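Local coordinates for alternansucrase (PDB 6HVG), which belongs to glycosyl hydrolase family 70, a calcium-binding enzyme that combines a TIM-barrel domain with choline-binding and putative cell-wall-binding repeats, at residues Ser1042-Glu1047 and Leu1077-Phe1082; Phe748-Asp753 and Arg823-Asp828; Lys653-Leu658 and Ala675-Asp680; Thr816-Val821 and Ser883-Lys888. One frame throughout, in Å; residues are numbered along the deposited sequence.

Contact 1: Ser1042-Glu1047 and Leu1077-Phe1082; sequences SNVIYE and LGITSF
Tyr1046 and Phe1082 lie side by side, pointing the same way from neighbouring parallel strands of a TIM barrel, where strand 1045-1047, helix 1063-1075 and strand 1081-1083 make one beta-alpha-beta unit. The tyrosine turns its CD2-CE2 edge toward one face of the phenylalanine, an offset edge-to-face pair with ring centroids 5.1 Å apart and planes at 66°. Tyr1046 CD2 comes within 3.4 Å of Phe1082 CE2. The parallel register puts both rings on one face of the sheet; with each CG anti to the backbone N (chi1 179° and -158°) they run side by side. There Phe1074 of the connecting helix stacks on Tyr1046 and meets Phe1082 edge-to-face. At the base of the tyrosine, its CB packs against CG1 of Ile1079 at 3.4 Å. On the other face of the sheet, Ile1045 and Ser1081 look toward Ile1153.

The main chains are joined by the bond from Tyr1046 N to Ser1081 O (3.0 Å) and by Val1044 O, which takes Thr1080 N at 3.0 Å and, weakly, Ser1081 N. Ahead of the strands, Asn1043 and Thr1080 cross at about a right angle. The threonine hydroxyl OG1 donates to an in-plane lone pair of Asn1043 OD1 (2.6 Å) while accepting from Val1044 N (3.2 Å), so one oxygen ties a side chain and a backbone amide together. Gly1078 ends the helix in a Schellman motif, and one water donates to Gly1078 O and to Ser1042 O, its oxygen 2.7 Å from each.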
loop_
_atom_site.group_PDB
_atom_site.type_symbol
_atom_site.label_atom_id
_atom_site.label_comp_id
_atom_site.label_asym_id
_atom_site.label_seq_id
_atom_site.Cartn_x
_atom_site.Cartn_y
_atom_site.Cartn_z
ATOM N N SER A 1042 -27.358 21.975 10.635
ATOM C CA SER A 1042 -28.577 21.612 9.911
ATOM C C SER A 1042 -28.317 20.989 8.544
ATOM O O SER A 1042 -29.260 20.577 7.872
ATOM C CB SER A 1042 -29.478 22.833 9.760
ATOM O OG SER A 1042 -29.711 23.436 11.030
ATOM N N ASN A 1043 -27.049 20.930 8.127
ATOM C CA ASN A 1043 -26.674 20.296 6.871
ATOM C C ASN A 1043 -26.353 18.831 7.010
ATOM O O ASN A 1043 -25.986 18.368 8.067
ATOM C CB ASN A 1043 -25.476 20.996 6.271
ATOM C CG ASN A 1043 -25.820 22.369 5.773
ATOM O OD1 ASN A 1043 -26.354 22.517 4.673
ATOM N ND2 ASN A 1043 -25.544 23.388 6.589
ATOM N N VAL A 1044 -26.543 18.095 5.925
ATOM C CA VAL A 1044 -26.127 16.697 5.827
ATOM C C VAL A 1044 -25.562 16.472 4.430
ATOM O O VAL A 1044 -26.219 16.799 3.428
ATOM C CB VAL A 1044 -27.303 15.743 6.029
ATOM C CG1 VAL A 1044 -26.828 14.309 5.891
ATOM C CG2 VAL A 1044 -27.950 15.970 7.377
ATOM N N ILE A 1045 -24.362 15.907 4.361
ATOM C CA ILE A 1045 -23.757 15.556 3.078
ATOM C C ILE A 1045 -24.024 14.098 2.790
ATOM O O ILE A 1045 -23.956 13.271 3.688
ATOM C CB ILE A 1045 -22.238 15.762 3.089
ATOM C CG1 ILE A 1045 -21.892 17.197 3.471
ATOM C CG2 ILE A 1045 -21.652 15.465 1.722
ATOM C CD1 ILE A 1045 -20.443 17.397 3.803
ATOM N N TYR A 1046 -24.332 13.786 1.550
ATOM C CA TYR A 1046 -24.498 12.413 1.144
ATOM C C TYR A 1046 -23.394 12.109 0.169
ATOM O O TYR A 1046 -23.305 12.733 -0.893
ATOM C CB TYR A 1046 -25.848 12.218 0.487
ATOM C CG TYR A 1046 -26.147 10.835 -0.018
ATOM C CD1 TYR A 1046 -26.335 9.783 0.856
ATOM C CD2 TYR A 1046 -26.280 10.587 -1.370
ATOM C CE1 TYR A 1046 -26.634 8.511 0.399
ATOM C CE2 TYR A 1046 -26.590 9.322 -1.835
ATOM C CZ TYR A 1046 -26.760 8.286 -0.946
ATOM O OH TYR A 1046 -27.064 7.035 -1.422
ATOM N N GLU A 1047 -22.534 11.174 0.553
ATOM C CA GLU A 1047 -21.488 10.705 -0.331
ATOM C C GLU A 1047 -22.112 9.611 -1.142
ATOM O O GLU A 1047 -22.276 8.487 -0.649
ATOM C CB GLU A 1047 -20.371 10.167 0.515
ATOM C CG GLU A 1047 -19.159 9.751 -0.285
ATOM C CD GLU A 1047 -18.179 8.981 0.574
ATOM O OE1 GLU A 1047 -18.633 8.346 1.539
ATOM O OE2 GLU A 1047 -16.970 9.028 0.305
ATOM N N LEU A 1077 -34.800 13.102 3.124
ATOM C CA LEU A 1077 -33.836 12.625 4.129
ATOM C C LEU A 1077 -32.965 13.732 4.709
ATOM O O LEU A 1077 -32.157 13.492 5.600
ATOM C CB LEU A 1077 -32.949 11.528 3.551
ATOM C CG LEU A 1077 -33.668 10.206 3.198
ATOM C CD1 LEU A 1077 -32.715 9.271 2.456
ATOM C CD2 LEU A 1077 -34.248 9.523 4.434
ATOM N N GLY A 1078 -33.137 14.950 4.224
ATOM C CA GLY A 1078 -32.453 16.103 4.791
ATOM C C GLY A 1078 -31.056 16.334 4.228
ATOM O O GLY A 1078 -30.270 17.051 4.830
ATOM N N ILE A 1079 -30.759 15.755 3.067
ATOM C CA ILE A 1079 -29.489 16.004 2.430
ATOM C C ILE A 1079 -29.551 17.421 1.922
ATOM O O ILE A 1079 -30.483 17.767 1.213
ATOM C CB ILE A 1079 -29.203 15.055 1.245
ATOM C CG1 ILE A 1079 -28.697 13.694 1.708
ATOM C CG2 ILE A 1079 -28.077 15.612 0.373
ATOM C CD1 ILE A 1079 -29.497 13.017 2.778
ATOM N N THR A 1080 -28.577 18.235 2.311
ATOM C CA THR A 1080 -28.447 19.580 1.782
ATOM C C THR A 1080 -27.310 19.707 0.768
ATOM O O THR A 1080 -27.300 20.666 0.013
ATOM C CB THR A 1080 -28.220 20.593 2.907
ATOM O OG1 THR A 1080 -27.040 20.246 3.637
ATOM C CG2 THR A 1080 -29.427 20.627 3.819
ATOM N N SER A 1081 -26.365 18.755 0.758
ATOM C CA SER A 1081 -25.338 18.652 -0.298
ATOM C C SER A 1081 -25.058 17.217 -0.751
ATOM O O SER A 1081 -24.913 16.317 0.061
ATOM C CB SER A 1081 -24.038 19.291 0.151
ATOM O OG SER A 1081 -23.176 19.457 -0.966
ATOM N N PHE A 1082 -24.979 17.021 -2.061
ATOM C CA PHE A 1082 -24.776 15.716 -2.663
ATOM C C PHE A 1082 -23.341 15.615 -3.157
ATOM O O PHE A 1082 -22.938 16.325 -4.083
ATOM C CB PHE A 1082 -25.721 15.517 -3.833
ATOM C CG PHE A 1082 -25.965 14.063 -4.180
ATOM C CD1 PHE A 1082 -25.008 13.327 -4.863
ATOM C CD2 PHE A 1082 -27.153 13.442 -3.832
ATOM C CE1 PHE A 1082 -25.237 12.008 -5.174
ATOM C CE2 PHE A 1082 -27.389 12.124 -4.148
ATOM C CZ PHE A 1082 -26.437 11.406 -4.821
HETATM O O HOH W 1 -30.773 18.483 7.067
#

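Contact 2: Phe748-Asp753 and Arg823-Asp828; sequences FVRAHD and RVYYGD
Phe748 and Arg823 bring their CA atoms to 5.1 Å and Ala751 and Tyr825 theirs to 5.7 Å, yet no direct main-chain hydrogen bond joins 748-753 to 823-828; waters bridge them instead. One takes Val749 N and donates to Arg823 O, and a second links Arg750 O to Arg823 NE. Arg823 runs alongside Phe748, bends at chi3 (67°), and sets NH2 over one face of the ring, 3.5 Å from Phe748 CD1, with the planes 41° apart. Ala751 CB also touches NH2, while NH1 forms a salt bridge with Glu1083. The Tyr825 ring is sandwiched between the Ala751 peptide on one face and Gly827 N, centred over the other. Segment 748-753 follows strand 745-747, and 823-828 runs off the end of the neighbouring strand 821-825 of the TIM barrel; the C-terminal ends of such strands face the side where these barrels carry their active sites.

The edge of Tyr825 lies over the Arg750 guanidinium, CE2 3.6 Å from NH1, the two planes 84° apart. Arg750 also grips Asp828 side-on: NE at 2.7 Å and NH2 at 2.5 Å both reach the one oxygen OD1, NE along its syn lone pair and NH2 from above the carboxylate plane. The other carboxylate oxygen, OD2, bonds to Tyr811, and Arg750 NH1 makes a salt bridge with Glu832. Glu832 also bonds Tyr825 OH, which a water connects to His752 O.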
loop_
_atom_site.group_PDB
_atom_site.type_symbol
_atom_site.label_atom_id
_atom_site.label_comp_id
_atom_site.label_asym_id
_atom_site.label_seq_id
_atom_site.Cartn_x
_atom_site.Cartn_y
_atom_site.Cartn_z
ATOM N N PHE A 748 -18.032 11.063 9.590
ATOM C CA PHE A 748 -18.647 9.900 8.963
ATOM C C PHE A 748 -18.319 8.625 9.694
ATOM O O PHE A 748 -17.411 8.591 10.492
ATOM C CB PHE A 748 -18.196 9.781 7.508
ATOM C CG PHE A 748 -16.707 9.726 7.336
ATOM C CD1 PHE A 748 -15.964 10.891 7.170
ATOM C CD2 PHE A 748 -16.050 8.520 7.325
ATOM C CE1 PHE A 748 -14.596 10.859 7.015
ATOM C CE2 PHE A 748 -14.678 8.475 7.162
ATOM C CZ PHE A 748 -13.952 9.644 7.011
ATOM N N VAL A 749 -19.092 7.581 9.401
ATOM C CA VAL A 749 -18.841 6.235 9.910
ATOM C C VAL A 749 -18.045 5.440 8.887
ATOM O O VAL A 749 -17.103 4.748 9.237
ATOM C CB VAL A 749 -20.152 5.503 10.210
ATOM C CG1 VAL A 749 -19.878 4.105 10.737
ATOM C CG2 VAL A 749 -20.970 6.304 11.228
ATOM N N ARG A 750 -18.425 5.548 7.619
ATOM C CA ARG A 750 -17.698 4.890 6.528
ATOM C C ARG A 750 -17.608 5.818 5.344
ATOM O O ARG A 750 -18.321 6.809 5.272
ATOM C CB ARG A 750 -18.382 3.572 6.093
ATOM C CG ARG A 750 -18.400 2.516 7.179
ATOM C CD ARG A 750 -18.377 1.108 6.620
ATOM N NE ARG A 750 -19.568 0.831 5.822
ATOM C CZ ARG A 750 -19.578 0.386 4.575
ATOM N NH1 ARG A 750 -18.461 0.132 3.913
ATOM N NH2 ARG A 750 -20.739 0.193 3.982
ATOM N N ALA A 751 -16.727 5.483 4.409
ATOM C CA ALA A 751 -16.559 6.267 3.200
ATOM C C ALA A 751 -16.254 5.373 2.014
ATOM O O ALA A 751 -15.993 4.188 2.178
ATOM C CB ALA A 751 -15.463 7.297 3.411
ATOM N N HIS A 752 -16.261 5.950 0.818
ATOM C CA HIS A 752 -15.949 5.214 -0.407
ATOM C C HIS A 752 -14.544 4.614 -0.284
ATOM O O HIS A 752 -14.249 3.583 -0.883
ATOM C CB HIS A 752 -16.047 6.131 -1.644
ATOM C CG HIS A 752 -14.881 7.079 -1.805
ATOM N ND1 HIS A 752 -14.837 8.323 -1.210
ATOM C CD2 HIS A 752 -13.717 6.959 -2.491
ATOM C CE1 HIS A 752 -13.701 8.925 -1.521
ATOM N NE2 HIS A 752 -13.002 8.119 -2.300
ATOM N N ASP A 753 -13.706 5.284 0.517
ATOM C CA ASP A 753 -12.335 4.887 0.758
ATOM C C ASP A 753 -12.055 4.591 2.235
ATOM O O ASP A 753 -10.900 4.591 2.657
ATOM C CB ASP A 753 -11.375 5.981 0.262
ATOM C CG ASP A 753 -11.553 7.323 0.995
ATOM O OD1 ASP A 753 -12.490 7.471 1.816
ATOM O OD2 ASP A 753 -10.741 8.240 0.752
ATOM N N ARG A 823 -21.828 13.090 7.393
ATOM C CA ARG A 823 -21.852 12.561 6.043
ATOM C C ARG A 823 -22.301 11.107 6.024
ATOM O O ARG A 823 -21.849 10.292 6.833
ATOM C CB ARG A 823 -20.498 12.675 5.374
ATOM C CG ARG A 823 -20.586 12.365 3.887
ATOM C CD ARG A 823 -19.276 12.632 3.169
ATOM N NE ARG A 823 -18.251 11.708 3.607
ATOM C CZ ARG A 823 -17.020 11.674 3.130
ATOM N NH1 ARG A 823 -16.661 12.515 2.171
ATOM N NH2 ARG A 823 -16.157 10.792 3.628
ATOM N N VAL A 824 -23.199 10.812 5.088
ATOM C CA VAL A 824 -23.770 9.492 4.945
ATOM C C VAL A 824 -23.245 8.798 3.685
ATOM O O VAL A 824 -23.221 9.383 2.583
ATOM C CB VAL A 824 -25.303 9.567 4.859
ATOM C CG1 VAL A 824 -25.888 8.174 4.712
ATOM C CG2 VAL A 824 -25.875 10.255 6.087
ATOM N N TYR A 825 -22.832 7.547 3.852
ATOM C CA TYR A 825 -22.183 6.794 2.777
ATOM C C TYR A 825 -23.216 5.980 2.015
ATOM O O TYR A 825 -23.911 5.149 2.586
ATOM C CB TYR A 825 -21.073 5.881 3.374
ATOM C CG TYR A 825 -20.376 4.965 2.382
ATOM C CD1 TYR A 825 -19.951 5.432 1.149
ATOM C CD2 TYR A 825 -20.149 3.617 2.671
ATOM C CE1 TYR A 825 -19.321 4.587 0.242
ATOM C CE2 TYR A 825 -19.508 2.775 1.775
ATOM C CZ TYR A 825 -19.103 3.263 0.564
ATOM O OH TYR A 825 -18.493 2.429 -0.335
ATOM N N TYR A 826 -23.276 6.210 0.712
ATOM C CA TYR A 826 -24.100 5.424 -0.211
ATOM C C TYR A 826 -24.135 3.948 0.120
ATOM O O TYR A 826 -25.189 3.338 0.107
ATOM C CB TYR A 826 -23.551 5.600 -1.641
ATOM C CG TYR A 826 -24.081 4.608 -2.648
ATOM C CD1 TYR A 826 -25.268 4.846 -3.347
ATOM C CD2 TYR A 826 -23.410 3.442 -2.900
ATOM C CE1 TYR A 826 -25.726 3.956 -4.302
ATOM C CE2 TYR A 826 -23.865 2.543 -3.841
ATOM C CZ TYR A 826 -25.025 2.806 -4.540
ATOM O OH TYR A 826 -25.459 1.891 -5.465
ATOM N N GLY A 827 -22.969 3.383 0.405
ATOM C CA GLY A 827 -22.812 1.946 0.635
ATOM C C GLY A 827 -23.336 1.403 1.943
ATOM O O GLY A 827 -23.363 0.196 2.129
ATOM N N ASP A 828 -23.720 2.288 2.850
ATOM C CA ASP A 828 -24.483 1.916 4.032
ATOM C C ASP A 828 -25.985 1.992 3.766
ATOM O O ASP A 828 -26.775 1.486 4.560
ATOM C CB ASP A 828 -24.134 2.840 5.208
ATOM C CG ASP A 828 -22.692 2.682 5.663
ATOM O OD1 ASP A 828 -22.179 1.544 5.545
ATOM O OD2 ASP A 828 -22.091 3.697 6.117
HETATM O O HOH W 2 -20.981 7.621 7.280
HETATM O O HOH W 3 -19.058 9.242 4.404
HETATM O O HOH W 4 -16.367 2.421 -2.004
HETATM O O HOH W 5 -13.007 10.415 2.970
#

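Contact 3: Lys653-Leu658 and Ala675-Asp680; sequences KHLSIL and AQLTMD
Leu677 offers both of its main-chain polar atoms to 653-658: its N donates to Ser656 O at 2.7 Å, and its O accepts from Leu658 N at 2.9 Å. Together they form a single bridge around Ile657, where the two segments run 62° apart.

Side chains close in on either side of this bridge. Leu658 crosses Gln676 at about a right angle, its CG resting on CB of the glutamine at 3.5 Å. Gln676 bends at chi2 (86°), which lays OE1 along Leu658 CD2 at 3.6 Å; its CG meanwhile reaches Ser656 CB at 3.9 Å. Elsewhere the methyl tips of two leucines meet, Leu655 CD2 to Leu677 CD1 at 4.0 Å, and Ile657 CG2 approaches Leu677 CB.

The next shell fixes these groups. Helix 629-642 backs Ser656, Leu658 and Gln676, whose NE2 has a weak bond to Leu631 O. Ser656 OG donates to His654 O from above the carbonyl plane and bonds also to Ile618 N. Ile657 is bonded through its backbone to Ile618 and Val620, while its side chain packs against Tyr746 and Glu1083. Within 675-680, the backbone of Thr678 bonds to Tyr746 of the next strand, and Asp660 ties down Met679 N. Asp680 then N-caps helix 681-692. The single bridge, from Ile657 to Leu677 just ahead of the weakly bonded strand 678-679, brings the two outermost strands of the parallel sheet together, consistent with a TIM barrel closing into a ring.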
loop_
_atom_site.group_PDB
_atom_site.type_symbol
_atom_site.label_atom_id
_atom_site.label_comp_id
_atom_site.label_asym_id
_atom_site.label_seq_id
_atom_site.Cartn_x
_atom_site.Cartn_y
_atom_site.Cartn_z
ATOM N N LYS A 653 -23.829 28.079 1.396
ATOM C CA LYS A 653 -24.300 27.841 0.026
ATOM C C LYS A 653 -23.279 27.087 -0.813
ATOM O O LYS A 653 -23.598 26.600 -1.896
ATOM C CB LYS A 653 -24.604 29.161 -0.694
ATOM C CG LYS A 653 -26.067 29.497 -0.798
ATOM C CD LYS A 653 -26.258 30.938 -1.263
ATOM C CE LYS A 653 -27.641 31.465 -0.876
ATOM N NZ LYS A 653 -27.673 32.949 -0.870
ATOM N N HIS A 654 -22.045 27.024 -0.341
ATOM C CA HIS A 654 -20.970 26.365 -1.072
ATOM C C HIS A 654 -20.200 25.461 -0.120
ATOM O O HIS A 654 -18.980 25.606 0.040
ATOM C CB HIS A 654 -20.033 27.399 -1.706
ATOM C CG HIS A 654 -20.722 28.339 -2.636
ATOM N ND1 HIS A 654 -21.348 29.484 -2.191
ATOM C CD2 HIS A 654 -20.887 28.314 -3.979
ATOM C CE1 HIS A 654 -21.880 30.118 -3.220
ATOM N NE2 HIS A 654 -21.602 29.435 -4.318
ATOM N N LEU A 655 -20.930 24.530 0.503
ATOM C CA LEU A 655 -20.325 23.523 1.383
ATOM C C LEU A 655 -19.172 22.812 0.700
ATOM O O LEU A 655 -19.347 22.287 -0.377
ATOM C CB LEU A 655 -21.345 22.466 1.806
ATOM C CG LEU A 655 -22.176 22.777 3.033
ATOM C CD1 LEU A 655 -23.280 21.739 3.153
ATOM C CD2 LEU A 655 -21.304 22.792 4.285
ATOM N N SER A 656 -18.012 22.810 1.367
ATOM C CA SER A 656 -16.757 22.238 0.857
ATOM C C SER A 656 -16.014 21.448 1.933
ATOM O O SER A 656 -15.891 21.912 3.075
ATOM C CB SER A 656 -15.825 23.352 0.357
ATOM O OG SER A 656 -16.331 23.924 -0.828
ATOM N N ILE A 657 -15.502 20.273 1.569
ATOM C CA ILE A 657 -14.858 19.377 2.528
ATOM C C ILE A 657 -13.438 19.041 2.102
ATOM O O ILE A 657 -13.079 19.156 0.926
ATOM C CB ILE A 657 -15.678 18.081 2.754
ATOM C CG1 ILE A 657 -15.732 17.231 1.479
ATOM C CG2 ILE A 657 -17.071 18.441 3.244
ATOM C CD1 ILE A 657 -16.549 15.949 1.614
ATOM N N LEU A 658 -12.628 18.637 3.074
ATOM C CA LEU A 658 -11.247 18.218 2.858
ATOM C C LEU A 658 -11.103 16.750 3.233
ATOM O O LEU A 658 -11.604 16.324 4.270
ATOM C CB LEU A 658 -10.303 18.987 3.778
ATOM C CG LEU A 658 -10.180 20.483 3.609
ATOM C CD1 LEU A 658 -9.435 21.073 4.784
ATOM C CD2 LEU A 658 -9.509 20.813 2.275
ATOM N N ALA A 675 -11.682 27.487 5.373
ATOM C CA ALA A 675 -12.188 27.669 3.995
ATOM C C ALA A 675 -12.874 26.418 3.444
ATOM O O ALA A 675 -13.777 26.506 2.626
ATOM C CB ALA A 675 -11.061 28.101 3.072
ATOM N N GLN A 676 -12.424 25.254 3.890
ATOM C CA GLN A 676 -13.109 23.984 3.637
ATOM C C GLN A 676 -13.196 23.250 4.972
ATOM O O GLN A 676 -12.324 23.419 5.828
ATOM C CB GLN A 676 -12.335 23.112 2.646
ATOM C CG GLN A 676 -12.022 23.757 1.304
ATOM C CD GLN A 676 -10.742 24.584 1.317
ATOM O OE1 GLN A 676 -9.876 24.391 2.171
ATOM N NE2 GLN A 676 -10.662 25.573 0.419
ATOM N N LEU A 677 -14.233 22.441 5.153
ATOM C CA LEU A 677 -14.415 21.724 6.406
ATOM C C LEU A 677 -13.416 20.589 6.575
ATOM O O LEU A 677 -13.275 19.754 5.695
ATOM C CB LEU A 677 -15.829 21.154 6.509
ATOM C CG LEU A 677 -16.965 22.167 6.551
ATOM C CD1 LEU A 677 -18.274 21.393 6.536
ATOM C CD2 LEU A 677 -16.865 23.077 7.764
ATOM N N THR A 678 -12.735 20.561 7.719
ATOM C CA THR A 678 -11.926 19.393 8.082
ATOM C C THR A 678 -12.802 18.186 8.377
ATOM O O THR A 678 -13.929 18.330 8.833
ATOM C CB THR A 678 -11.051 19.638 9.328
ATOM O OG1 THR A 678 -10.265 18.472 9.588
ATOM C CG2 THR A 678 -11.914 19.938 10.563
ATOM N N MET A 679 -12.261 16.997 8.147
ATOM C CA MET A 679 -12.876 15.789 8.674
ATOM C C MET A 679 -12.582 15.729 10.158
ATOM O O MET A 679 -11.682 16.416 10.663
ATOM C CB MET A 679 -12.332 14.538 7.994
ATOM C CG MET A 679 -11.108 13.920 8.673
ATOM S SD MET A 679 -10.210 12.691 7.737
ATOM C CE MET A 679 -11.441 11.750 6.903
ATOM N N ASP A 680 -13.331 14.876 10.852
ATOM C CA ASP A 680 -13.125 14.639 12.274
ATOM C C ASP A 680 -12.885 13.156 12.473
ATOM O O ASP A 680 -13.790 12.406 12.830
ATOM C CB ASP A 680 -14.332 15.122 13.076
ATOM C CG ASP A 680 -14.165 14.909 14.572
ATOM O OD1 ASP A 680 -13.034 14.591 15.015
ATOM O OD2 ASP A 680 -15.178 15.053 15.305
#

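Contact 4: Thr816-Val821 and Ser883-Lys888; sequences TNKDTV and SVRFGK
Thr816 meets Arg885 through its carbonyl: NH1 of the arginine donates to Thr816 O at 2.7 Å. The oxygen lies in the guanidinium plane, but the donor stands 55° out of the carbonyl plane, so the bond does not follow a lone pair. The threonine hydroxyl is held by Ala812 O, in the last turn of helix 807-814, and comes no nearer than 4.4 Å from its OG1 to Ser883 OG, whose own partner is Gln862.

At Asn817 the chain passes the same nitrogen, its carbonyl carbon 3.4 Å from Arg885 NH1; its side chain packs on Met864 of strand 862-866, and its polar end finds Gln862. Lys818 packs on the flat of the arginine. Its CB sits over the centre of the guanidinium face, 3.6 Å from Arg885 CZ, and the two side chains cross at about a right angle. The Lys818 amide, a donor like NH1, turns to Gln862 OE1, and the end of the lysine leads away. Beyond Lys818 the chain leaves the arginine, the carboxylate of Asp819 turning to Ser1036 and Asn736, and enters barrel strand 821-825 at Val821. The loop before that barrel strand is thereby fastened to strand 881-885 of a large antiparallel sheet outside the barrel strands.

Bends at chi2 (-64°) and chi3 (-83°) bring the guanidinium of Arg885 against the loop, with NE on Gly860 O. Backbone carbonyls thus serve a buried guanidinium at two of its nitrogens, and aliphatic carbon covers one face. The Lys818 ammonium, NZ 5.5 Å from Arg885 NH2, would probably add some like-charge repulsion.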
loop_
_atom_site.group_PDB
_atom_site.type_symbol
_atom_site.label_atom_id
_atom_site.label_comp_id
_atom_site.label_asym_id
_atom_site.label_seq_id
_atom_site.Cartn_x
_atom_site.Cartn_y
_atom_site.Cartn_z
ATOM N N THR A 816 -27.125 12.532 15.556
ATOM C CA THR A 816 -27.610 13.353 16.684
ATOM C C THR A 816 -26.530 14.245 17.314
ATOM O O THR A 816 -26.834 15.067 18.170
ATOM C CB THR A 816 -28.209 12.467 17.800
ATOM O OG1 THR A 816 -27.250 11.485 18.240
ATOM C CG2 THR A 816 -29.439 11.761 17.298
ATOM N N ASN A 817 -25.269 14.093 16.910
ATOM C CA ASN A 817 -24.190 14.921 17.465
ATOM C C ASN A 817 -24.303 16.398 17.082
ATOM O O ASN A 817 -24.464 16.748 15.896
ATOM C CB ASN A 817 -22.813 14.397 17.015
ATOM C CG ASN A 817 -22.246 13.308 17.930
ATOM O OD1 ASN A 817 -22.741 13.068 19.018
ATOM N ND2 ASN A 817 -21.183 12.641 17.466
ATOM N N LYS A 818 -24.167 17.250 18.089
ATOM C CA LYS A 818 -24.041 18.679 17.890
ATOM C C LYS A 818 -22.639 19.043 17.348
ATOM O O LYS A 818 -21.660 18.319 17.547
ATOM C CB LYS A 818 -24.289 19.402 19.215
ATOM C CG LYS A 818 -24.322 20.922 19.146
ATOM C CD LYS A 818 -24.683 21.523 20.496
ATOM C CE LYS A 818 -24.165 22.944 20.650
ATOM N NZ LYS A 818 -24.717 23.881 19.638
ATOM N N ASP A 819 -22.563 20.167 16.647
ATOM C CA ASP A 819 -21.314 20.710 16.112
ATOM C C ASP A 819 -20.609 19.726 15.165
ATOM O O ASP A 819 -19.456 19.358 15.378
ATOM C CB ASP A 819 -20.378 21.159 17.251
ATOM C CG ASP A 819 -20.831 22.444 17.924
ATOM O OD1 ASP A 819 -21.297 23.369 17.214
ATOM O OD2 ASP A 819 -20.701 22.550 19.174
ATOM N N THR A 820 -21.323 19.307 14.133
ATOM C CA THR A 820 -20.744 18.568 13.012
ATOM C C THR A 820 -21.695 18.631 11.814
ATOM O O THR A 820 -22.912 18.751 12.008
ATOM C CB THR A 820 -20.482 17.076 13.370
ATOM O OG1 THR A 820 -19.598 16.489 12.405
ATOM C CG2 THR A 820 -21.759 16.261 13.392
ATOM N N VAL A 821 -21.151 18.538 10.603
ATOM C CA VAL A 821 -21.947 18.209 9.441
ATOM C C VAL A 821 -21.781 16.722 9.165
ATOM O O VAL A 821 -20.738 16.292 8.687
ATOM C CB VAL A 821 -21.495 18.971 8.197
ATOM C CG1 VAL A 821 -22.303 18.503 6.985
ATOM C CG2 VAL A 821 -21.593 20.484 8.384
ATOM N N SER A 883 -26.996 9.780 25.117
ATOM C CA SER A 883 -26.819 11.044 24.383
ATOM C C SER A 883 -28.170 11.686 24.171
ATOM O O SER A 883 -29.099 11.029 23.694
ATOM C CB SER A 883 -26.134 10.822 23.023
ATOM O OG SER A 883 -25.859 12.045 22.359
ATOM N N VAL A 884 -28.262 12.970 24.511
ATOM C CA VAL A 884 -29.508 13.723 24.494
ATOM C C VAL A 884 -29.330 15.027 23.742
ATOM O O VAL A 884 -28.275 15.617 23.821
ATOM C CB VAL A 884 -29.974 14.083 25.931
ATOM C CG1 VAL A 884 -31.180 15.012 25.899
ATOM C CG2 VAL A 884 -30.275 12.813 26.727
ATOM N N ARG A 885 -30.355 15.451 23.008
ATOM C CA ARG A 885 -30.462 16.811 22.487
ATOM C C ARG A 885 -31.772 17.408 23.040
ATOM O O ARG A 885 -32.791 16.736 23.059
ATOM C CB ARG A 885 -30.460 16.833 20.943
ATOM C CG ARG A 885 -29.112 16.543 20.247
ATOM C CD ARG A 885 -27.982 17.584 20.502
ATOM N NE ARG A 885 -28.034 18.764 19.636
ATOM C CZ ARG A 885 -27.745 18.754 18.334
ATOM N NH1 ARG A 885 -27.361 17.647 17.709
ATOM N NH2 ARG A 885 -27.844 19.876 17.636
ATOM N N PHE A 886 -31.762 18.686 23.425
ATOM C CA PHE A 886 -32.880 19.305 24.147
ATOM C C PHE A 886 -34.020 19.995 23.357
ATOM O O PHE A 886 -35.146 20.011 23.838
ATOM C CB PHE A 886 -32.325 20.307 25.149
ATOM C CG PHE A 886 -31.339 19.724 26.104
ATOM C CD1 PHE A 886 -31.721 18.747 27.012
ATOM C CD2 PHE A 886 -30.018 20.139 26.087
ATOM C CE1 PHE A 886 -30.808 18.201 27.902
ATOM C CE2 PHE A 886 -29.098 19.601 26.976
ATOM C CZ PHE A 886 -29.497 18.625 27.891
ATOM N N GLY A 887 -33.747 20.602 22.201
ATOM C CA GLY A 887 -34.745 21.377 21.458
ATOM C C GLY A 887 -34.134 22.674 21.005
ATOM O O GLY A 887 -32.990 22.895 21.296
ATOM N N LYS A 888 -34.871 23.550 20.332
ATOM C CA LYS A 888 -34.244 24.639 19.584
ATOM C C LYS A 888 -33.434 25.643 20.383
ATOM O O LYS A 888 -32.254 25.899 20.052
ATOM C CB LYS A 888 -35.212 25.400 18.707
ATOM C CG LYS A 888 -34.499 26.010 17.512
ATOM C CD LYS A 888 -35.412 26.894 16.679
ATOM C CE LYS A 888 -34.929 27.063 15.236
ATOM N NZ LYS A 888 -35.249 25.888 14.364
#

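Contacts 1, 2 and 3 all belong to the one parallel barrel sheet, while contact 4 ties the loop entering strand 821-825 to a separate antiparallel sheet. Contacts 1 and 2, with centres about 12 Å apart, lie on neighbouring strands, 1045-1047 in contact 1 and 821-825 in contact 2; Glu1047 N bonds Val824 O, and Glu1047 OE2 lies 2.7 Å from His752 ND1. Contact 3, about 13 Å from contact 1, meets it in the barrel interior, Ile1045 CD1 to Ile657 CG2 at 3.6 Å, and touches contact 2 where Met679 packs on Phe748. From contact 4, Val821 reaches Ile1045 and Leu677. The calcium ligands, Glu575, Asp581, Asn625 and Asp1159, lie in none of these segments.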